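Copper-containing nitrite reductase (Hyphomicrobium denitrificans 1NES1, PDB 6TFO) probably catalyses the reduction of nitrite to nitric oxide, using copper centres and electrons supplied by cytochrome c. Local coordinates at residues 219-224 and 263-268; 174-179 and 188-193; 374-379 and 403-408; 292-297 and 351-356. All coordinates share one frame; numbering follows the deposited sequence.

Overall arrangement
The four contacts form two touching pairs. Interactions 1 and 2, with centres about 13 Å apart, share the surroundings of one copper: interaction 1 supplies two of its ligands, while interaction 2 places Glu-175, whose OE1 lies 2.9 Å from NE2 of the ligand His-222. Interactions 3 and 4, centres about 9 Å apart, belong to neighbouring strands of one sheet, and Phe-406 O meets Val-352 N at 2.8 Å. The pairs stand apart: interactions 1 and 3 are about 34 Å apart between centres, although nearest atoms of interactions 2 and 4 come within about 8 Å. Another copper lies about 7 Å from the Ala-264 side chain, and one about 10 Å from Phe-374's.

Interaction 1 (219-224 and 263-268); sequences LMIHSV and CATPSV. With CU (copper (II) ion), chain J.
At a type 1 copper site, His-222 and Cys-263 bring together two loops by binding the same metal. His-222 ND1 lies 2.0 Å from the copper and Cys-263 SG 2.1 Å, the imidazole nitrogen and thiolate typical of such centres; His-271 and Met-276 complete the set. NE2 of His-222, on the far side of the ring, is held by Glu-175. The sulfur sits in the plane of the imidazole, at its edge. Two weak N-H bonds reach it, from Ser-223 N at 3.5 Å and from Thr-265 N, and would probably moderate the charge on the thiolate. This is the cupredoxin pattern, with the cysteine just after strand 257-262 and next to His-262, a ligand of another copper; in this family the Cys-His link is regarded as the electron path between the two metals. Ser-223 ties the loops beside the sulfur. Its OG accepts Ala-264 N at 2.8 Å and donates to Thr-265 OG1, also at 2.8 Å, a double role suited to a small hydroxyl. An alanine here would probably leave Ala-264 N without its acceptor and Thr-265 OG1 without this donor, so that the ligand loop could shift near the copper. Thr-265 OG1 is also bonded to Gln-240, while its CG2 packs at 3.8 Å against Ile-221 CG2, the two side chains crossing at about a right angle.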
# COMPACT_ATOMS: atom_id res chain seq x y z
N LEU C 219 -28.53 27.11 -4.17
CA LEU C 219 -27.19 27.55 -3.76
C LEU C 219 -26.51 28.24 -4.95
O LEU C 219 -25.78 29.18 -4.74
CB LEU C 219 -26.37 26.34 -3.28
CG LEU C 219 -26.96 25.54 -2.11
CD1 LEU C 219 -26.06 24.37 -1.75
CD2 LEU C 219 -27.17 26.41 -0.88
N MET C 220 -26.76 27.77 -6.16
CA MET C 220 -25.97 28.20 -7.34
C MET C 220 -26.74 29.22 -8.18
O MET C 220 -27.99 29.17 -8.23
CB MET C 220 -25.60 27.01 -8.22
CG MET C 220 -25.00 25.86 -7.45
SD MET C 220 -23.66 26.39 -6.40
CE MET C 220 -23.23 24.80 -5.68
N ILE C 221 -25.99 30.13 -8.80
CA ILE C 221 -26.42 30.90 -10.00
C ILE C 221 -26.84 29.87 -11.08
O ILE C 221 -26.20 28.81 -11.17
CB ILE C 221 -25.29 31.85 -10.45
CG1 ILE C 221 -24.96 32.92 -9.40
CG2 ILE C 221 -25.61 32.48 -11.80
CD1 ILE C 221 -23.66 33.67 -9.64
N HIS C 222 -27.90 30.13 -11.82
CA HIS C 222 -28.30 29.34 -13.01
C HIS C 222 -28.55 30.26 -14.22
O HIS C 222 -28.71 31.48 -14.03
CB HIS C 222 -29.53 28.47 -12.70
CG HIS C 222 -29.21 27.44 -11.69
ND1 HIS C 222 -28.43 26.36 -11.98
CD2 HIS C 222 -29.52 27.35 -10.38
CE1 HIS C 222 -28.28 25.63 -10.90
NE2 HIS C 222 -28.95 26.21 -9.90
N SER C 223 -28.58 29.66 -15.41
CA SER C 223 -28.64 30.37 -16.70
C SER C 223 -29.27 29.45 -17.75
O SER C 223 -29.68 28.33 -17.40
CB SER C 223 -27.26 30.83 -17.09
OG SER C 223 -26.41 29.71 -17.30
N VAL C 224 -29.35 29.92 -19.00
CA VAL C 224 -29.75 29.04 -20.13
C VAL C 224 -29.08 29.54 -21.41
O VAL C 224 -29.04 30.76 -21.64
CB VAL C 224 -31.28 28.95 -20.26
CG1 VAL C 224 -31.90 30.31 -20.50
CG2 VAL C 224 -31.68 27.97 -21.34
N CYS C 263 -28.27 24.79 -19.04
CA CYS C 263 -27.62 25.80 -18.17
C CYS C 263 -26.20 26.08 -18.69
O CYS C 263 -25.57 25.17 -19.24
CB CYS C 263 -27.61 25.31 -16.73
SG CYS C 263 -26.98 26.56 -15.57
N ALA C 264 -25.74 27.33 -18.58
CA ALA C 264 -24.40 27.77 -19.02
C ALA C 264 -23.77 28.64 -17.93
O ALA C 264 -23.19 29.67 -18.28
CB ALA C 264 -24.49 28.50 -20.33
N THR C 265 -23.95 28.24 -16.66
CA THR C 265 -23.25 28.77 -15.46
C THR C 265 -22.10 27.81 -15.12
O THR C 265 -22.31 26.60 -15.01
CB THR C 265 -24.23 29.00 -14.30
OG1 THR C 265 -25.23 29.92 -14.74
CG2 THR C 265 -23.57 29.52 -13.05
N PRO C 266 -20.85 28.29 -14.94
CA PRO C 266 -19.74 27.39 -14.65
C PRO C 266 -19.92 26.67 -13.31
O PRO C 266 -20.50 27.25 -12.39
CB PRO C 266 -18.52 28.33 -14.58
CG PRO C 266 -18.97 29.64 -15.23
CD PRO C 266 -20.46 29.71 -14.98
N SER C 267 -19.49 25.39 -13.16
CA SER C 267 -19.03 24.50 -14.21
C SER C 267 -20.23 24.05 -15.03
O SER C 267 -21.19 23.45 -14.46
CB SER C 267 -18.31 23.30 -13.62
OG SER C 267 -17.96 22.32 -14.59
N VAL C 268 -20.19 24.33 -16.33
CA VAL C 268 -21.31 23.99 -17.24
C VAL C 268 -21.48 22.47 -17.23
O VAL C 268 -22.59 21.98 -17.03
CB VAL C 268 -21.08 24.60 -18.64
CG1 VAL C 268 -22.19 24.22 -19.60
CG2 VAL C 268 -20.93 26.11 -18.56
CU CU J . -27.41 25.75 -13.64

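Interaction 2 (174-179 and 188-193); sequences VELKGQ and YWTFNG
One face of the Trp-189 indole is covered by the Glu-175 side chain, which runs beside it in the same direction, CG 3.5 Å from CD1 and the carboxylate plane turned 25° from the ring. Glu-175 is extended beyond CG, and its carboxylate, still over the indole face, is bonded to Leu-219 N, Met-220 N and the copper ligand His-222; Trp-189 in turn meets the ring of His-271. The Tyr-188 ring has Gly-178 N in its plane at the edge, and Gly-178 CA 3.6 Å from CD1. A side chain on Gly-178 would run into this ring, whose hydroxyl is bonded to Gly-333 O. The strands form the antiparallel hairpin 166-181/184-191 of a cupredoxin domain. Glu-175 and Trp-189 are a non-hydrogen-bonded pair, flanked by the hydrogen-bonded pairs Val-174/Thr-190 and Leu-176/Tyr-188. Val-174 O is gripped twice by Thr-190, through N and through OG1, each at 2.9 Å. OG1 also accepts a weak bond from Gly-193 N where the chain leaves the strand. An alanine at Thr-190 would probably leave Gly-193 N without this acceptor and Val-174 O with just the backbone donor. Thr-190 CG2 packs across Leu-176, 4.0 Å from its CD2.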
# COMPACT_ATOMS: atom_id res chain seq x y z
N VAL C 174 -34.48 24.90 -10.35
CA VAL C 174 -34.76 24.27 -9.03
C VAL C 174 -33.70 23.22 -8.73
O VAL C 174 -33.51 22.31 -9.57
CB VAL C 174 -36.16 23.65 -9.01
CG1 VAL C 174 -36.41 22.88 -7.72
CG2 VAL C 174 -37.24 24.69 -9.25
N GLU C 175 -33.02 23.35 -7.58
CA GLU C 175 -32.08 22.34 -7.01
C GLU C 175 -32.89 21.48 -6.05
O GLU C 175 -33.64 22.06 -5.21
CB GLU C 175 -30.91 23.02 -6.32
CG GLU C 175 -30.17 24.01 -7.20
CD GLU C 175 -29.11 24.85 -6.50
OE1 GLU C 175 -28.39 25.61 -7.17
OE2 GLU C 175 -29.04 24.76 -5.28
N LEU C 176 -32.85 20.16 -6.21
CA LEU C 176 -33.70 19.27 -5.37
C LEU C 176 -33.19 17.83 -5.45
O LEU C 176 -32.58 17.47 -6.47
CB LEU C 176 -35.16 19.38 -5.81
CG LEU C 176 -35.60 18.44 -6.94
CD1 LEU C 176 -37.11 18.50 -7.13
CD2 LEU C 176 -34.91 18.77 -8.24
N LYS C 177 -33.41 17.07 -4.38
CA LYS C 177 -33.09 15.63 -4.30
C LYS C 177 -34.11 14.90 -5.14
O LYS C 177 -35.32 15.23 -5.03
CB LYS C 177 -33.13 15.11 -2.86
CG LYS C 177 -31.83 15.30 -2.08
CD LYS C 177 -32.01 15.12 -0.59
CE LYS C 177 -31.00 15.88 0.23
NZ LYS C 177 -31.44 16.01 1.64
N GLY C 178 -33.63 13.94 -5.92
CA GLY C 178 -34.46 13.12 -6.83
C GLY C 178 -34.16 11.66 -6.65
O GLY C 178 -33.08 11.34 -6.13
N GLN C 179 -35.11 10.80 -7.01
CA GLN C 179 -34.97 9.33 -6.95
C GLN C 179 -34.20 8.87 -8.19
O GLN C 179 -34.81 8.73 -9.27
CB GLN C 179 -36.37 8.72 -6.82
CG GLN C 179 -36.37 7.31 -6.26
CD GLN C 179 -36.06 7.29 -4.78
OE1 GLN C 179 -36.46 8.19 -4.03
NE2 GLN C 179 -35.33 6.28 -4.35
N TYR C 188 -30.28 16.74 -7.85
CA TYR C 188 -30.47 17.22 -9.23
C TYR C 188 -30.57 18.75 -9.21
O TYR C 188 -31.09 19.34 -8.21
CB TYR C 188 -31.73 16.60 -9.83
CG TYR C 188 -31.63 15.12 -10.11
CD1 TYR C 188 -31.94 14.19 -9.13
CD2 TYR C 188 -31.25 14.65 -11.35
CE1 TYR C 188 -31.90 12.83 -9.40
CE2 TYR C 188 -31.19 13.29 -11.63
CZ TYR C 188 -31.52 12.38 -10.65
OH TYR C 188 -31.42 11.05 -10.89
N TRP C 189 -30.02 19.36 -10.26
CA TRP C 189 -30.32 20.74 -10.71
C TRP C 189 -31.15 20.65 -12.00
O TRP C 189 -30.74 19.92 -12.91
CB TRP C 189 -29.03 21.54 -10.91
CG TRP C 189 -28.12 21.57 -9.73
CD1 TRP C 189 -28.44 21.25 -8.45
CD2 TRP C 189 -26.75 22.00 -9.71
NE1 TRP C 189 -27.35 21.41 -7.64
CE2 TRP C 189 -26.29 21.87 -8.38
CE3 TRP C 189 -25.85 22.47 -10.67
CZ2 TRP C 189 -24.99 22.19 -8.00
CZ3 TRP C 189 -24.57 22.80 -10.29
CH2 TRP C 189 -24.15 22.67 -8.97
N THR C 190 -32.27 21.37 -12.06
CA THR C 190 -33.28 21.19 -13.13
C THR C 190 -33.86 22.52 -13.60
O THR C 190 -33.78 23.53 -12.87
CB THR C 190 -34.44 20.32 -12.65
OG1 THR C 190 -35.16 21.07 -11.67
CG2 THR C 190 -33.97 19.00 -12.08
N PHE C 191 -34.45 22.48 -14.80
CA PHE C 191 -35.50 23.43 -15.25
C PHE C 191 -36.84 22.81 -14.84
O PHE C 191 -37.16 21.70 -15.32
CB PHE C 191 -35.31 23.69 -16.74
CG PHE C 191 -34.00 24.32 -17.14
CD1 PHE C 191 -33.76 25.66 -16.94
CD2 PHE C 191 -33.04 23.58 -17.81
CE1 PHE C 191 -32.57 26.24 -17.37
CE2 PHE C 191 -31.86 24.16 -18.25
CZ PHE C 191 -31.63 25.49 -18.04
N ASN C 192 -37.54 23.44 -13.88
CA ASN C 192 -38.94 23.13 -13.51
C ASN C 192 -39.03 21.75 -12.87
O ASN C 192 -40.07 21.09 -13.00
CB ASN C 192 -39.86 23.32 -14.72
CG ASN C 192 -39.98 24.78 -15.06
OD1 ASN C 192 -39.05 25.39 -15.58
ND2 ASN C 192 -41.08 25.39 -14.66
N GLY C 193 -37.99 21.35 -12.14
CA GLY C 193 -38.02 20.20 -11.21
C GLY C 193 -38.05 18.85 -11.91
O GLY C 193 -38.43 17.88 -11.24

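Interaction 3 (374-379 and 403-408); sequences FDHVYA and IVDFKL
Asp-405 OD1 receives His-376 ND1 at 2.6 Å, the shortest polar bond between the strands. The oxygen uses its syn lone pair and lies in the plane of the imidazole, although carboxylate and ring planes are turned 56° apart. This His-carboxylate bond sits on a classic beta bulge in a cupredoxin sheet: Asp-375 and His-376 both face Asp-405, whose O accepts weak bonds from Asp-375 N and His-376 N, while Asp-405 N returns a bond to His-376 O at 3.1 Å. Asp-405 CG stands between its backbone N and carbonyl carbon (chi1 57°), the crowded position, from which the carboxylate meets the histidine. At the bulge Asp-375 also reaches the neighbouring strand, where Lys-407 N donates to its OD2 at 3.1 Å from above the carboxylate plane. A water donating to Asp-375 OD2, and weakly to Asp-405 OD1, spans the two acids and would be expected to ease their repulsion. Further along, Tyr-378 N bonds to Ile-403 O at 2.9 Å, and the tyrosine ring packs on the isoleucine, CD1 3.7 Å from CG2. On the other, apolar face, Val-404 CG1 makes a CH-pi contact over the centre of the Phe-374 ring, 3.8 Å above its plane.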
# COMPACT_ATOMS: atom_id res chain seq x y z
N PHE C 374 -35.65 3.05 -38.32
CA PHE C 374 -36.07 4.46 -38.45
C PHE C 374 -36.46 4.71 -39.91
O PHE C 374 -35.60 4.55 -40.78
CB PHE C 374 -34.96 5.39 -37.94
CG PHE C 374 -34.61 5.17 -36.49
CD1 PHE C 374 -35.60 4.97 -35.55
CD2 PHE C 374 -33.29 5.18 -36.07
CE1 PHE C 374 -35.28 4.78 -34.21
CE2 PHE C 374 -32.97 4.99 -34.74
CZ PHE C 374 -33.97 4.77 -33.81
N ASP C 375 -37.74 5.00 -40.17
CA ASP C 375 -38.22 5.35 -41.53
C ASP C 375 -37.48 6.62 -41.94
O ASP C 375 -36.88 6.60 -43.01
CB ASP C 375 -39.74 5.49 -41.58
CG ASP C 375 -40.47 4.16 -41.50
OD1 ASP C 375 -39.88 3.15 -41.88
OD2 ASP C 375 -41.62 4.14 -41.04
N HIS C 376 -37.45 7.63 -41.06
CA HIS C 376 -36.79 8.95 -41.26
C HIS C 376 -35.89 9.27 -40.07
O HIS C 376 -36.30 9.04 -38.94
CB HIS C 376 -37.83 10.05 -41.50
CG HIS C 376 -38.72 9.76 -42.65
ND1 HIS C 376 -39.96 9.17 -42.50
CD2 HIS C 376 -38.51 9.89 -43.98
CE1 HIS C 376 -40.49 8.97 -43.68
NE2 HIS C 376 -39.62 9.42 -44.60
N VAL C 377 -34.70 9.79 -40.36
CA VAL C 377 -33.71 10.32 -39.37
C VAL C 377 -33.31 11.71 -39.82
O VAL C 377 -32.73 11.85 -40.90
CB VAL C 377 -32.48 9.40 -39.26
CG1 VAL C 377 -31.40 10.03 -38.37
CG2 VAL C 377 -32.85 8.00 -38.78
N TYR C 378 -33.57 12.72 -39.00
CA TYR C 378 -33.21 14.12 -39.32
C TYR C 378 -31.75 14.29 -38.88
O TYR C 378 -31.50 14.55 -37.70
CB TYR C 378 -34.24 15.06 -38.70
CG TYR C 378 -35.61 14.99 -39.35
CD1 TYR C 378 -36.40 13.86 -39.26
CD2 TYR C 378 -36.09 16.05 -40.10
CE1 TYR C 378 -37.65 13.79 -39.86
CE2 TYR C 378 -37.33 16.00 -40.71
CZ TYR C 378 -38.11 14.86 -40.59
OH TYR C 378 -39.33 14.83 -41.21
N ALA C 379 -30.81 14.04 -39.79
CA ALA C 379 -29.36 13.98 -39.53
C ALA C 379 -28.89 15.31 -38.93
O ALA C 379 -29.22 16.41 -39.51
CB ALA C 379 -28.60 13.66 -40.80
N ILE C 403 -34.40 13.87 -34.83
CA ILE C 403 -35.80 13.40 -34.91
C ILE C 403 -35.75 12.08 -35.64
O ILE C 403 -35.07 12.01 -36.67
CB ILE C 403 -36.67 14.45 -35.64
CG1 ILE C 403 -36.75 15.75 -34.83
CG2 ILE C 403 -38.03 13.87 -35.96
CD1 ILE C 403 -37.30 16.92 -35.61
N VAL C 404 -36.40 11.06 -35.10
CA VAL C 404 -36.62 9.78 -35.81
C VAL C 404 -38.13 9.56 -35.84
O VAL C 404 -38.80 9.97 -34.88
CB VAL C 404 -35.88 8.60 -35.15
CG1 VAL C 404 -34.38 8.81 -35.15
CG2 VAL C 404 -36.40 8.33 -33.75
N ASP C 405 -38.64 8.97 -36.92
CA ASP C 405 -40.03 8.45 -36.97
C ASP C 405 -40.01 7.05 -37.59
O ASP C 405 -39.04 6.70 -38.28
CB ASP C 405 -40.98 9.44 -37.65
CG ASP C 405 -40.60 9.85 -39.06
OD1 ASP C 405 -40.60 8.96 -39.96
OD2 ASP C 405 -40.34 11.07 -39.25
N PHE C 406 -41.03 6.28 -37.29
CA PHE C 406 -41.25 4.93 -37.85
C PHE C 406 -42.73 4.61 -37.67
O PHE C 406 -43.41 5.26 -36.83
CB PHE C 406 -40.32 3.93 -37.16
CG PHE C 406 -40.37 4.00 -35.66
CD1 PHE C 406 -39.56 4.88 -34.96
CD2 PHE C 406 -41.24 3.19 -34.95
CE1 PHE C 406 -39.63 4.96 -33.58
CE2 PHE C 406 -41.32 3.28 -33.57
CZ PHE C 406 -40.50 4.16 -32.89
N LYS C 407 -43.24 3.67 -38.48
CA LYS C 407 -44.62 3.15 -38.36
C LYS C 407 -44.54 1.88 -37.54
O LYS C 407 -43.69 1.02 -37.83
CB LYS C 407 -45.31 2.87 -39.70
CG LYS C 407 -46.83 2.84 -39.62
CD LYS C 407 -47.53 2.16 -40.76
CE LYS C 407 -49.01 2.46 -40.78
NZ LYS C 407 -49.60 2.27 -42.13
N LEU C 408 -45.41 1.81 -36.53
CA LEU C 408 -45.61 0.58 -35.75
C LEU C 408 -46.45 -0.36 -36.60
O LEU C 408 -47.68 -0.27 -36.56
CB LEU C 408 -46.27 0.95 -34.43
CG LEU C 408 -45.38 1.77 -33.50
CD1 LEU C 408 -46.15 2.20 -32.26
CD2 LEU C 408 -44.14 0.96 -33.13
O HOH W 1 -42.69 6.58 -41.39

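Interaction 4 (292-297 and 351-356)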
# COMPACT_ATOMS: atom_id res chain seq x y z
N ASP C 292 -48.78 10.37 -35.94
CA ASP C 292 -49.84 10.01 -34.96
C ASP C 292 -49.40 10.38 -33.54
O ASP C 292 -50.21 11.00 -32.83
CB ASP C 292 -50.22 8.54 -35.09
CG ASP C 292 -50.72 8.24 -36.49
OD1 ASP C 292 -51.47 9.07 -37.02
OD2 ASP C 292 -50.32 7.21 -37.03
N ARG C 293 -48.17 10.04 -33.14
CA ARG C 293 -47.74 10.22 -31.73
C ARG C 293 -46.29 10.70 -31.64
O ARG C 293 -45.41 10.16 -32.37
CB ARG C 293 -47.95 8.93 -30.94
CG ARG C 293 -48.11 9.20 -29.46
CD ARG C 293 -48.24 7.90 -28.72
NE ARG C 293 -49.44 7.18 -29.09
CZ ARG C 293 -50.66 7.43 -28.63
NH1 ARG C 293 -51.67 6.68 -29.02
NH2 ARG C 293 -50.87 8.42 -27.79
N GLU C 294 -46.07 11.65 -30.73
CA GLU C 294 -44.76 12.27 -30.45
C GLU C 294 -44.26 11.94 -29.04
O GLU C 294 -45.09 11.83 -28.10
CB GLU C 294 -44.90 13.78 -30.60
CG GLU C 294 -45.30 14.21 -31.99
CD GLU C 294 -45.15 15.71 -32.16
OE1 GLU C 294 -45.75 16.46 -31.35
OE2 GLU C 294 -44.39 16.12 -33.08
N PHE C 295 -42.93 11.85 -28.89
CA PHE C 295 -42.24 11.53 -27.62
C PHE C 295 -40.99 12.41 -27.46
O PHE C 295 -40.33 12.75 -28.47
CB PHE C 295 -41.86 10.06 -27.58
CG PHE C 295 -43.01 9.11 -27.48
CD1 PHE C 295 -43.83 9.11 -26.36
CD2 PHE C 295 -43.28 8.20 -28.49
CE1 PHE C 295 -44.89 8.22 -26.25
CE2 PHE C 295 -44.34 7.30 -28.37
CZ PHE C 295 -45.13 7.31 -27.25
N TYR C 296 -40.69 12.71 -26.19
CA TYR C 296 -39.57 13.54 -25.69
C TYR C 296 -38.61 12.66 -24.88
O TYR C 296 -38.99 12.18 -23.80
CB TYR C 296 -40.16 14.65 -24.83
CG TYR C 296 -39.21 15.67 -24.30
CD1 TYR C 296 -37.94 15.86 -24.81
CD2 TYR C 296 -39.63 16.53 -23.30
CE1 TYR C 296 -37.11 16.86 -24.34
CE2 TYR C 296 -38.83 17.54 -22.82
CZ TYR C 296 -37.56 17.71 -23.33
OH TYR C 296 -36.78 18.71 -22.82
N VAL C 297 -37.42 12.39 -25.41
CA VAL C 297 -36.37 11.57 -24.75
C VAL C 297 -35.02 12.29 -24.82
O VAL C 297 -34.63 12.74 -25.91
CB VAL C 297 -36.31 10.15 -25.34
CG1 VAL C 297 -35.18 9.35 -24.71
CG2 VAL C 297 -37.63 9.42 -25.19
N THR C 351 -47.80 5.99 -36.82
CA THR C 351 -46.47 6.60 -37.04
C THR C 351 -46.09 7.35 -35.77
O THR C 351 -46.91 8.14 -35.27
CB THR C 351 -46.46 7.52 -38.26
OG1 THR C 351 -47.51 8.45 -38.00
CG2 THR C 351 -46.65 6.78 -39.57
N VAL C 352 -44.90 7.06 -35.25
CA VAL C 352 -44.36 7.60 -33.98
C VAL C 352 -43.16 8.49 -34.32
O VAL C 352 -42.33 8.07 -35.17
CB VAL C 352 -43.96 6.44 -33.05
CG1 VAL C 352 -43.19 6.95 -31.84
CG2 VAL C 352 -45.17 5.63 -32.64
N ARG C 353 -43.10 9.67 -33.72
CA ARG C 353 -41.90 10.54 -33.78
C ARG C 353 -41.27 10.62 -32.38
O ARG C 353 -42.00 10.94 -31.42
CB ARG C 353 -42.21 11.94 -34.31
CG ARG C 353 -41.06 12.92 -34.06
CD ARG C 353 -41.10 14.15 -34.92
NE ARG C 353 -42.44 14.71 -34.93
CZ ARG C 353 -43.16 14.94 -36.01
NH1 ARG C 353 -44.37 15.45 -35.88
NH2 ARG C 353 -42.67 14.71 -37.22
N ILE C 354 -39.96 10.38 -32.28
CA ILE C 354 -39.17 10.63 -31.04
C ILE C 354 -38.25 11.83 -31.29
O ILE C 354 -37.39 11.75 -32.19
CB ILE C 354 -38.37 9.39 -30.62
CG1 ILE C 354 -39.28 8.15 -30.47
CG2 ILE C 354 -37.59 9.68 -29.35
CD1 ILE C 354 -38.55 6.86 -30.22
N PHE C 355 -38.47 12.93 -30.55
CA PHE C 355 -37.47 14.00 -30.35
C PHE C 355 -36.44 13.49 -29.33
O PHE C 355 -36.78 13.35 -28.14
CB PHE C 355 -38.12 15.28 -29.85
CG PHE C 355 -39.16 15.85 -30.77
CD1 PHE C 355 -38.79 16.53 -31.90
CD2 PHE C 355 -40.50 15.69 -30.49
CE1 PHE C 355 -39.75 17.05 -32.76
CE2 PHE C 355 -41.46 16.21 -31.35
CZ PHE C 355 -41.08 16.89 -32.48
N PHE C 356 -35.23 13.20 -29.80
CA PHE C 356 -34.13 12.59 -29.00
C PHE C 356 -32.94 13.54 -28.98
O PHE C 356 -32.38 13.84 -30.05
CB PHE C 356 -33.69 11.24 -29.56
CG PHE C 356 -32.56 10.62 -28.78
CD1 PHE C 356 -32.78 10.09 -27.52
CD2 PHE C 356 -31.27 10.62 -29.28
CE1 PHE C 356 -31.73 9.54 -26.80
CE2 PHE C 356 -30.22 10.08 -28.55
CZ PHE C 356 -30.45 9.54 -27.31
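Phe-295 and Val-352 belong to the tightly packed side of this contact, where CD2 of the ring meets CG1 of the valine at 3.6 Å and the methyl lies in the ring plane, at its edge. Further along the same face Val-297 bridges two neighbours, CG1 resting 3.8 Å from Phe-356 CD1 and CG2 near Ile-354 CG2. Compact beta-branched and aromatic residues suit this buried side; Phe-356 also stacks on Phe-367. The two strands run parallel, their short axes 21° apart, in the sheet of the last of the chain's three cupredoxin domains. Backbone bonds such as Arg-353 N to Arg-293 O, 2.7 Å, alternate along them.

The first end is looser and more open to solvent. There the exposed Asp-292 and the partly exposed Thr-351 hold each other by polar groups in place of packing: Asp-292 OD2 accepts Thr-351 N at 2.8 Å, and Asp-292 N donates to Thr-351 OG1 at 3.1 Å.

On the other face Glu-294 and Arg-353 lie side by side. A bend in the arginine chain (chi3 46°) places NE beside the acid, and NE and NH1 both grip OE2, at 3.0 and 2.9 Å, in a side-on salt bridge. The carboxylate and guanidinium planes are 75° apart. The edge of the Phe-355 ring also approaches OE2, with CE2 3.4 Å away. OE1 pairs with Arg-201, and Arg-353 NH2 with Pro-289 O. With two arginines around it, the Glu-294 carboxylate is likely to stay ionised, and its charge would in turn offset that of the buried Arg-353 guanidinium.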